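Local structure of DNA alpha-glucosyltransferase (Enterobacteria phage T4, 1XV5) at residues A[115-120]-A[139-144]; A[201-206]-A[279-284]; A[208-213]-A[305-310]. The protein is a bacteriophage glycosyltransferase of the GT-B structural class, built from two Rossmann-like domains that face each other across a cleft. All coordinates share one frame; numbering follows the deposited sequence.

Interaction 1. Residues A[115-120]-A[139-144]; sequences HDHSVL and FSHSDN. With GOL (glycerol), chain G; EDO (1,2-ethanediol), chain D.
H141 lays its imidazole against H117 and the backbone oxygen of H115, and almost all the contact gathers round this one ring. The packed part is its CG-CD2 side: H117 brings CE1 to 3.6 Å from CD2 of H141, the two rings meeting obliquely with planes 33° apart. The H115 oxygen lies near the H141 ring plane, at the edge. With chi1 at -76°, CG of H141 stands anti to its own carbonyl carbon, and the ring reaches across to the loop while its ND1 is held by S305 OG. At the backbone the join is looser: one water donates to D116 O and accepts from H141 N at 3.1 Å. On the other side H115 and H141 do not pack ring on ring but are joined through a glycerol, probably from the crystallisation liquor, whose O3 sits 2.7 Å from H115 ND1 and 2.8 Å from H141 NE2, hydrogen-bonded to both. N82 OD1 tethers H115 at NE2. Partly exposed D116 accepts from a 1,2-ethanediol through OD2. Two imidazole nitrogens converging on one hydroxyl suggest a polar patch at the C-terminal ends of neighbouring parallel strands that can bind a small hydroxylated molecule.

Interaction 2. Residues A[201-206]-A[279-284]; sequences RWIGRT and SEMLER. With UDP (uridine-5'-diphosphate), chain C.
R201 and I203 are the two strand residues that face helix 278-286, their alpha carbons lying 8.8 Å from that of R284 and 8.6 Å from that of M281. The strand thus presents alternate residues to successive turns of the helix, and no hydrogen bond joins the two segments. I203 and M281 make the apolar half. Their side chains cross at about a right angle, I203 CG2 resting 3.8 Å from M281 CG, while I203 CD1 meets the methyl CE at the end of the same chain. M281 leaves the helix with CG anti to its backbone N (chi1 177°), then bends at the next two torsions, which swings SD and CE over the isoleucine; CE also comes 3.8 Å from O2' of UDP. The other half pairs two arginines. R284 CB sits over the centre of the R201 guanidinium, 3.8 Å from CZ, and the two guanidinium planes are turned 54° apart. E233 bridges the charges, taking R201 NH1 on OE2 and R284 NH2 on OE1, while S288 OG receives R201 NE. Past the strand end, R205 stretches to the beta-phosphate of UDP: NE donates to O2B at 2.9 Å and NH1 to O1B at 2.8 Å, both bonds fairly straight at 161°. Apolar and charged contacts are thus separated along one interface: a shared carboxylate probably offsets the two neighbouring arginines, the end of the methionine reaches from the isoleucine to the ribose, and the strand's continuation delivers a positive group to the diphosphate.

Interaction 3. Residues A[208-213]-A[305-310]; sequences TWKGFY and SLEYTH. With UDP (uridine-5'-diphosphate), chain C.
W209 turns the edge of its indole onto the carboxylate of E307, CZ3 coming within 3.2 Å of OE2, which lies near the ring plane. Ring and carboxylate are only 26° apart, and the ring's slightly positive C-H rim faces the acid. The same OE2 takes the salt bridge from K210: NZ donates at 2.7 Å, meeting the oxygen on its syn side but 35° out of the carboxylate plane. K210 bends at chi2 (-72°) and is extended beyond, which carries its ammonium to a corner shared by acid and diphosphate; there NZ also donates to O1B of UDP at 2.9 Å and, weakly, to O3A. E307 OE1 is bonded to S295 OG and Q293 NE2, which holds the acid, and with it probably the lysine, in place. Within 305-310 the backbone grips the ligand: Y308 N donates to O1A of UDP and T309 N to O2A, each at 3.0 Å. E307 is the N-cap of helix 308-316, its own N tied to H310 ND1. Amides at a helix N terminus directed at the alpha-phosphate, with a lysine and an arginine (R205) at the beta-phosphate, form a diphosphate site of the kind seen in many GT-B glycosyltransferases.

In the fold
From the N terminus, interaction 1 comes first: 18 residues, half of them helical, lie between its segments, and it joins the ends of adjacent strands 109-114 and 137-140 in the N-terminal parallel sheet. It is complete before the other two begin. Interactions 2 and 3 cross: 201-206 and 208-213 follow one another at the end of strand 199-203, and their partners 279-284 and 305-310 come later in the same order, after 72 and 91 intervening residues. Together they tie that strand of the second sheet and the turn into helix 212-223 to helices 278-286 and 308-316, and both touch UDP. Interaction 3 also meets interaction 1, through S305 with H141 and W209 with H117, linking the two sheets' sides of the cleft.

Interaction 1. Residues A[115-120]-A[139-144]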
# COMPACT_ATOMS: atom_id res chain seq x y z
N HIS A 115 1.87 -3.88 -8.70
CA HIS A 115 1.35 -3.20 -7.52
C HIS A 115 0.75 -1.82 -7.73
O HIS A 115 0.15 -1.26 -6.82
CB HIS A 115 2.46 -3.11 -6.47
CG HIS A 115 2.88 -4.44 -5.94
ND1 HIS A 115 2.10 -5.18 -5.07
CD2 HIS A 115 3.98 -5.19 -6.17
CE1 HIS A 115 2.70 -6.32 -4.79
NE2 HIS A 115 3.85 -6.35 -5.45
N ASP A 116 0.91 -1.27 -8.93
CA ASP A 116 0.39 0.06 -9.21
C ASP A 116 -0.95 0.07 -9.94
O ASP A 116 -1.41 -0.96 -10.43
CB ASP A 116 1.44 0.87 -9.96
CG ASP A 116 2.65 1.17 -9.08
OD1 ASP A 116 3.73 1.51 -9.62
OD2 ASP A 116 2.53 1.08 -7.84
N HIS A 117 -1.58 1.24 -10.00
CA HIS A 117 -2.90 1.37 -10.61
C HIS A 117 -3.01 2.09 -11.95
O HIS A 117 -3.25 1.47 -12.98
CB HIS A 117 -3.83 2.05 -9.60
CG HIS A 117 -3.84 1.40 -8.25
ND1 HIS A 117 -4.42 0.16 -8.02
CD2 HIS A 117 -3.31 1.79 -7.07
CE1 HIS A 117 -4.24 -0.17 -6.75
NE2 HIS A 117 -3.57 0.80 -6.15
N SER A 118 -2.86 3.41 -11.93
CA SER A 118 -2.98 4.23 -13.13
C SER A 118 -1.89 4.05 -14.17
O SER A 118 -0.76 3.67 -13.84
CB SER A 118 -3.04 5.71 -12.73
OG SER A 118 -3.02 6.54 -13.88
N VAL A 119 -2.23 4.32 -15.42
CA VAL A 119 -1.27 4.22 -16.52
C VAL A 119 -0.12 5.20 -16.28
O VAL A 119 1.01 4.95 -16.67
CB VAL A 119 -1.92 4.56 -17.88
CG1 VAL A 119 -2.88 3.46 -18.29
CG2 VAL A 119 -2.64 5.90 -17.80
N LEU A 120 -0.43 6.33 -15.63
CA LEU A 120 0.57 7.35 -15.34
C LEU A 120 1.73 6.70 -14.60
O LEU A 120 2.89 6.90 -14.94
CB LEU A 120 -0.04 8.47 -14.48
CG LEU A 120 0.77 9.75 -14.26
CD1 LEU A 120 -0.11 10.80 -13.60
CD2 LEU A 120 2.00 9.48 -13.41
N PHE A 139 0.17 -11.17 -11.38
CA PHE A 139 -0.88 -10.69 -10.47
C PHE A 139 -1.11 -9.19 -10.63
O PHE A 139 -0.18 -8.43 -10.91
CB PHE A 139 -0.49 -10.91 -9.00
CG PHE A 139 -0.51 -12.34 -8.54
CD1 PHE A 139 0.67 -13.06 -8.43
CD2 PHE A 139 -1.70 -12.93 -8.13
CE1 PHE A 139 0.68 -14.35 -7.91
CE2 PHE A 139 -1.70 -14.23 -7.61
CZ PHE A 139 -0.51 -14.94 -7.50
N SER A 140 -2.36 -8.76 -10.44
CA SER A 140 -2.71 -7.34 -10.50
C SER A 140 -3.83 -7.08 -9.49
O SER A 140 -4.49 -8.02 -9.03
CB SER A 140 -3.19 -6.95 -11.90
OG SER A 140 -4.52 -7.36 -12.13
N HIS A 141 -4.04 -5.82 -9.15
CA HIS A 141 -5.07 -5.44 -8.18
C HIS A 141 -6.50 -5.48 -8.72
O HIS A 141 -7.46 -5.51 -7.95
CB HIS A 141 -4.81 -4.03 -7.64
CG HIS A 141 -3.70 -3.95 -6.63
ND1 HIS A 141 -3.76 -4.56 -5.40
CD2 HIS A 141 -2.51 -3.30 -6.67
CE1 HIS A 141 -2.66 -4.29 -4.72
NE2 HIS A 141 -1.89 -3.52 -5.47
N SER A 142 -6.65 -5.48 -10.05
CA SER A 142 -7.99 -5.47 -10.62
C SER A 142 -8.08 -6.01 -12.04
O SER A 142 -7.22 -5.74 -12.88
CB SER A 142 -8.54 -4.04 -10.59
OG SER A 142 -9.81 -3.97 -11.22
N ASP A 143 -9.13 -6.78 -12.30
CA ASP A 143 -9.35 -7.35 -13.63
C ASP A 143 -9.64 -6.22 -14.62
O ASP A 143 -9.40 -6.36 -15.82
CB ASP A 143 -10.53 -8.32 -13.63
CG ASP A 143 -10.31 -9.53 -12.73
OD1 ASP A 143 -9.16 -9.98 -12.60
OD2 ASP A 143 -11.31 -10.05 -12.18
N ASN A 144 -10.14 -5.10 -14.11
CA ASN A 144 -10.49 -3.96 -14.97
C ASN A 144 -9.52 -2.78 -14.88
O ASN A 144 -9.80 -1.70 -15.39
CB ASN A 144 -11.90 -3.47 -14.64
CG ASN A 144 -12.95 -4.51 -14.96
OD1 ASN A 144 -13.11 -4.91 -16.11
ND2 ASN A 144 -13.68 -4.96 -13.94
C1 GOL G . -0.81 -1.74 -2.05
O1 GOL G . -1.83 -0.58 -1.72
C2 GOL G . 0.47 -1.60 -2.27
O2 GOL G . 0.68 -0.67 -3.22
C3 GOL G . 0.94 -2.74 -2.65
O3 GOL G . 0.33 -3.64 -3.80
C1 EDO D . 4.07 3.42 -5.36
O1 EDO D . 4.52 2.64 -6.48
C2 EDO D . 4.11 2.61 -4.06
O2 EDO D . 3.18 1.52 -4.07
O HOH W 1 -2.13 -3.60 -10.22

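Interaction 2. Residues A[201-206]-A[279-284]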
# COMPACT_ATOMS: atom_id res chain seq x y z
N ARG A 201 -6.19 11.44 12.96
CA ARG A 201 -4.95 11.25 12.22
C ARG A 201 -5.12 10.57 10.86
O ARG A 201 -5.57 9.43 10.76
CB ARG A 201 -3.98 10.45 13.10
CG ARG A 201 -2.53 10.38 12.63
CD ARG A 201 -1.69 9.56 13.62
NE ARG A 201 -1.77 10.09 14.98
CZ ARG A 201 -0.99 11.06 15.47
NH1 ARG A 201 -0.06 11.62 14.71
NH2 ARG A 201 -1.18 11.50 16.71
N TRP A 202 -4.74 11.31 9.82
CA TRP A 202 -4.80 10.84 8.43
C TRP A 202 -3.39 10.37 8.07
O TRP A 202 -2.41 11.00 8.47
CB TRP A 202 -5.19 12.02 7.53
CG TRP A 202 -5.30 11.71 6.06
CD1 TRP A 202 -6.44 11.42 5.37
CD2 TRP A 202 -4.23 11.72 5.11
NE1 TRP A 202 -6.15 11.25 4.03
CE2 TRP A 202 -4.80 11.42 3.84
CE3 TRP A 202 -2.84 11.94 5.19
CZ2 TRP A 202 -4.03 11.35 2.68
CZ3 TRP A 202 -2.08 11.87 4.02
CH2 TRP A 202 -2.68 11.57 2.79
N ILE A 203 -3.28 9.27 7.33
CA ILE A 203 -1.98 8.77 6.89
C ILE A 203 -2.00 8.46 5.39
O ILE A 203 -3.01 7.99 4.86
CB ILE A 203 -1.54 7.49 7.65
CG1 ILE A 203 -2.65 6.44 7.62
CG2 ILE A 203 -1.15 7.84 9.08
CD1 ILE A 203 -2.21 5.06 8.13
N GLY A 204 -0.88 8.73 4.73
CA GLY A 204 -0.77 8.47 3.30
C GLY A 204 0.42 9.20 2.71
O GLY A 204 1.49 9.25 3.33
N ARG A 205 0.26 9.75 1.51
CA ARG A 205 1.32 10.51 0.85
C ARG A 205 0.68 11.56 -0.04
O ARG A 205 -0.54 11.57 -0.23
CB ARG A 205 2.25 9.60 0.06
CG ARG A 205 1.58 8.62 -0.88
CD ARG A 205 2.61 7.60 -1.37
NE ARG A 205 2.01 6.59 -2.24
CZ ARG A 205 1.68 6.80 -3.51
NH1 ARG A 205 1.14 5.82 -4.22
NH2 ARG A 205 1.90 7.98 -4.08
N THR A 206 1.49 12.45 -0.60
CA THR A 206 0.95 13.53 -1.41
C THR A 206 0.54 13.21 -2.84
O THR A 206 1.20 13.60 -3.80
CB THR A 206 1.92 14.74 -1.40
OG1 THR A 206 2.34 15.00 -0.06
CG2 THR A 206 1.22 15.99 -1.94
N SER A 279 6.65 2.04 12.25
CA SER A 279 6.43 1.66 13.64
C SER A 279 6.07 2.84 14.55
O SER A 279 5.29 2.70 15.49
CB SER A 279 7.66 0.95 14.20
OG SER A 279 8.82 1.77 14.14
N GLU A 280 6.65 4.01 14.27
CA GLU A 280 6.37 5.20 15.07
C GLU A 280 4.96 5.70 14.80
O GLU A 280 4.26 6.16 15.72
CB GLU A 280 7.40 6.29 14.78
CG GLU A 280 8.80 5.93 15.31
CD GLU A 280 9.87 6.94 14.93
OE1 GLU A 280 9.54 7.96 14.30
OE2 GLU A 280 11.04 6.71 15.28
N MET A 281 4.53 5.63 13.55
CA MET A 281 3.19 6.05 13.18
C MET A 281 2.17 5.13 13.84
O MET A 281 1.18 5.60 14.41
CB MET A 281 3.02 6.02 11.66
CG MET A 281 1.62 6.38 11.17
SD MET A 281 0.41 5.04 11.31
CE MET A 281 0.94 3.98 9.95
N LEU A 282 2.41 3.82 13.79
CA LEU A 282 1.49 2.87 14.40
C LEU A 282 1.31 3.15 15.89
O LEU A 282 0.22 3.03 16.43
CB LEU A 282 1.98 1.43 14.19
CG LEU A 282 1.95 0.92 12.74
CD1 LEU A 282 2.55 -0.47 12.67
CD2 LEU A 282 0.51 0.90 12.22
N GLU A 283 2.40 3.54 16.56
CA GLU A 283 2.33 3.85 17.98
C GLU A 283 1.46 5.09 18.18
O GLU A 283 0.57 5.10 19.03
CB GLU A 283 3.74 4.08 18.53
CG GLU A 283 3.83 4.44 20.01
CD GLU A 283 3.20 3.39 20.93
OE1 GLU A 283 3.26 2.19 20.60
OE2 GLU A 283 2.67 3.78 21.98
N ARG A 284 1.71 6.13 17.39
CA ARG A 284 0.93 7.37 17.50
C ARG A 284 -0.54 7.13 17.16
O ARG A 284 -1.44 7.64 17.84
CB ARG A 284 1.48 8.45 16.55
CG ARG A 284 2.82 9.05 16.98
CD ARG A 284 3.19 10.23 16.08
NE ARG A 284 3.53 9.83 14.71
CZ ARG A 284 4.75 9.48 14.32
NH1 ARG A 284 5.76 9.47 15.18
NH2 ARG A 284 4.97 9.15 13.05
N1 UDP C . 4.37 4.50 4.87
C2 UDP C . 5.37 4.75 5.79
N3 UDP C . 5.82 6.05 5.81
C4 UDP C . 5.37 7.10 5.03
C5 UDP C . 4.33 6.76 4.11
C6 UDP C . 3.87 5.50 4.07
O2 UDP C . 5.82 3.90 6.53
O4 UDP C . 5.87 8.21 5.16
C1' UDP C . 3.86 3.13 4.79
C2' UDP C . 2.37 2.98 5.08
O2' UDP C . 2.12 2.96 6.47
C3' UDP C . 2.09 1.66 4.37
C4' UDP C . 2.92 1.81 3.09
O4' UDP C . 4.02 2.69 3.46
O3' UDP C . 2.61 0.58 5.16
C5' UDP C . 2.17 2.40 1.91
O5' UDP C . 1.36 1.41 1.31
PA UDP C . -0.15 1.68 0.86
O1A UDP C . -0.63 0.40 0.29
O2A UDP C . -0.89 2.29 2.00
O3A UDP C . -0.06 2.82 -0.31
PB UDP C . 1.07 3.12 -1.46
O1B UDP C . 0.34 3.60 -2.66
O2B UDP C . 2.11 3.99 -0.85
O3B UDP C . 1.70 1.70 -1.77

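Interaction 3. Residues A[208-213]-A[305-310]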
# COMPACT_ATOMS: atom_id res chain seq x y z
N THR A 208 -3.25 13.17 -4.88
CA THR A 208 -4.64 13.53 -4.68
C THR A 208 -5.66 12.40 -4.51
O THR A 208 -6.64 12.59 -3.80
CB THR A 208 -5.12 14.50 -5.78
OG1 THR A 208 -4.93 13.91 -7.07
CG2 THR A 208 -4.31 15.80 -5.71
N TRP A 209 -5.44 11.24 -5.13
CA TRP A 209 -6.42 10.17 -4.93
C TRP A 209 -6.36 9.56 -3.53
O TRP A 209 -7.19 8.71 -3.19
CB TRP A 209 -6.33 9.07 -6.00
CG TRP A 209 -5.03 8.32 -6.16
CD1 TRP A 209 -4.07 8.56 -7.10
CD2 TRP A 209 -4.62 7.15 -5.44
NE1 TRP A 209 -3.09 7.60 -7.02
CE2 TRP A 209 -3.40 6.73 -6.01
CE3 TRP A 209 -5.16 6.42 -4.37
CZ2 TRP A 209 -2.71 5.59 -5.55
CZ3 TRP A 209 -4.47 5.29 -3.92
CH2 TRP A 209 -3.26 4.89 -4.51
N LYS A 210 -5.40 10.00 -2.73
CA LYS A 210 -5.28 9.51 -1.36
C LYS A 210 -6.25 10.28 -0.48
O LYS A 210 -6.42 9.98 0.70
CB LYS A 210 -3.85 9.71 -0.84
CG LYS A 210 -2.81 8.85 -1.54
CD LYS A 210 -2.92 7.37 -1.15
CE LYS A 210 -1.80 6.56 -1.80
NZ LYS A 210 -1.82 5.11 -1.45
N GLY A 211 -6.87 11.31 -1.07
CA GLY A 211 -7.86 12.11 -0.36
C GLY A 211 -7.43 13.10 0.71
O GLY A 211 -8.19 13.36 1.64
N PHE A 212 -6.24 13.68 0.60
CA PHE A 212 -5.83 14.64 1.62
C PHE A 212 -6.64 15.94 1.57
O PHE A 212 -6.87 16.55 2.61
CB PHE A 212 -4.32 14.92 1.57
CG PHE A 212 -3.81 15.47 0.26
CD1 PHE A 212 -3.28 14.62 -0.71
CD2 PHE A 212 -3.83 16.84 0.01
CE1 PHE A 212 -2.77 15.12 -1.91
CE2 PHE A 212 -3.32 17.35 -1.19
CZ PHE A 212 -2.79 16.49 -2.14
N TYR A 213 -7.09 16.35 0.39
CA TYR A 213 -7.87 17.58 0.31
C TYR A 213 -9.17 17.42 1.09
O TYR A 213 -9.66 18.37 1.70
CB TYR A 213 -8.20 17.95 -1.14
CG TYR A 213 -7.08 18.65 -1.85
CD1 TYR A 213 -6.49 18.09 -2.99
CD2 TYR A 213 -6.59 19.87 -1.39
CE1 TYR A 213 -5.44 18.74 -3.64
CE2 TYR A 213 -5.54 20.52 -2.03
CZ TYR A 213 -4.97 19.95 -3.16
OH TYR A 213 -3.92 20.59 -3.80
N SER A 305 -8.75 -5.34 -3.15
CA SER A 305 -7.63 -4.75 -2.43
C SER A 305 -7.79 -3.46 -1.64
O SER A 305 -8.08 -2.40 -2.22
CB SER A 305 -6.45 -4.56 -3.39
OG SER A 305 -6.10 -5.77 -4.04
N LEU A 306 -7.62 -3.55 -0.33
CA LEU A 306 -7.61 -2.35 0.50
C LEU A 306 -6.12 -2.07 0.47
O LEU A 306 -5.34 -2.92 -0.01
CB LEU A 306 -8.05 -2.64 1.94
CG LEU A 306 -9.55 -2.59 2.22
CD1 LEU A 306 -9.81 -3.00 3.66
CD2 LEU A 306 -10.08 -1.17 1.95
N GLU A 307 -5.71 -0.91 0.94
CA GLU A 307 -4.29 -0.55 0.95
C GLU A 307 -3.72 -0.79 2.34
O GLU A 307 -4.46 -1.00 3.30
CB GLU A 307 -4.13 0.91 0.56
CG GLU A 307 -4.62 1.20 -0.84
CD GLU A 307 -4.51 2.66 -1.20
OE1 GLU A 307 -5.41 3.44 -0.82
OE2 GLU A 307 -3.52 3.01 -1.86
N TYR A 308 -2.40 -0.77 2.45
CA TYR A 308 -1.78 -1.00 3.75
C TYR A 308 -2.21 0.01 4.80
O TYR A 308 -2.44 -0.37 5.94
CB TYR A 308 -0.26 -1.04 3.61
CG TYR A 308 0.21 -2.37 3.07
CD1 TYR A 308 0.77 -2.47 1.80
CD2 TYR A 308 0.02 -3.54 3.80
CE1 TYR A 308 1.12 -3.72 1.27
CE2 TYR A 308 0.37 -4.78 3.28
CZ TYR A 308 0.91 -4.86 2.02
OH TYR A 308 1.22 -6.10 1.50
N THR A 309 -2.34 1.28 4.42
CA THR A 309 -2.77 2.26 5.41
C THR A 309 -4.17 1.94 5.91
O THR A 309 -4.51 2.26 7.05
CB THR A 309 -2.72 3.71 4.85
OG1 THR A 309 -3.34 3.76 3.57
CG2 THR A 309 -1.27 4.18 4.74
N HIS A 310 -5.00 1.31 5.07
CA HIS A 310 -6.35 0.92 5.50
C HIS A 310 -6.20 -0.12 6.61
O HIS A 310 -6.76 0.01 7.70
CB HIS A 310 -7.12 0.23 4.36
CG HIS A 310 -7.70 1.15 3.35
ND1 HIS A 310 -7.43 1.04 2.00
CD2 HIS A 310 -8.62 2.14 3.46
CE1 HIS A 310 -8.16 1.91 1.33
NE2 HIS A 310 -8.89 2.59 2.19
N1 UDP C . 4.37 4.50 4.87
C2 UDP C . 5.37 4.75 5.79
N3 UDP C . 5.82 6.05 5.81
C4 UDP C . 5.37 7.10 5.03
C5 UDP C . 4.33 6.76 4.11
C6 UDP C . 3.87 5.50 4.07
O2 UDP C . 5.82 3.90 6.53
O4 UDP C . 5.87 8.21 5.16
C1' UDP C . 3.86 3.13 4.79
C2' UDP C . 2.37 2.98 5.08
O2' UDP C . 2.12 2.96 6.47
C3' UDP C . 2.09 1.66 4.37
C4' UDP C . 2.92 1.81 3.09
O4' UDP C . 4.02 2.69 3.46
O3' UDP C . 2.61 0.58 5.16
C5' UDP C . 2.17 2.40 1.91
O5' UDP C . 1.36 1.41 1.31
PA UDP C . -0.15 1.68 0.86
O1A UDP C . -0.63 0.40 0.29
O2A UDP C . -0.89 2.29 2.00
O3A UDP C . -0.06 2.82 -0.31
PB UDP C . 1.07 3.12 -1.46
O1B UDP C . 0.34 3.60 -2.66
O2B UDP C . 2.11 3.99 -0.85
O3B UDP C . 1.70 1.70 -1.77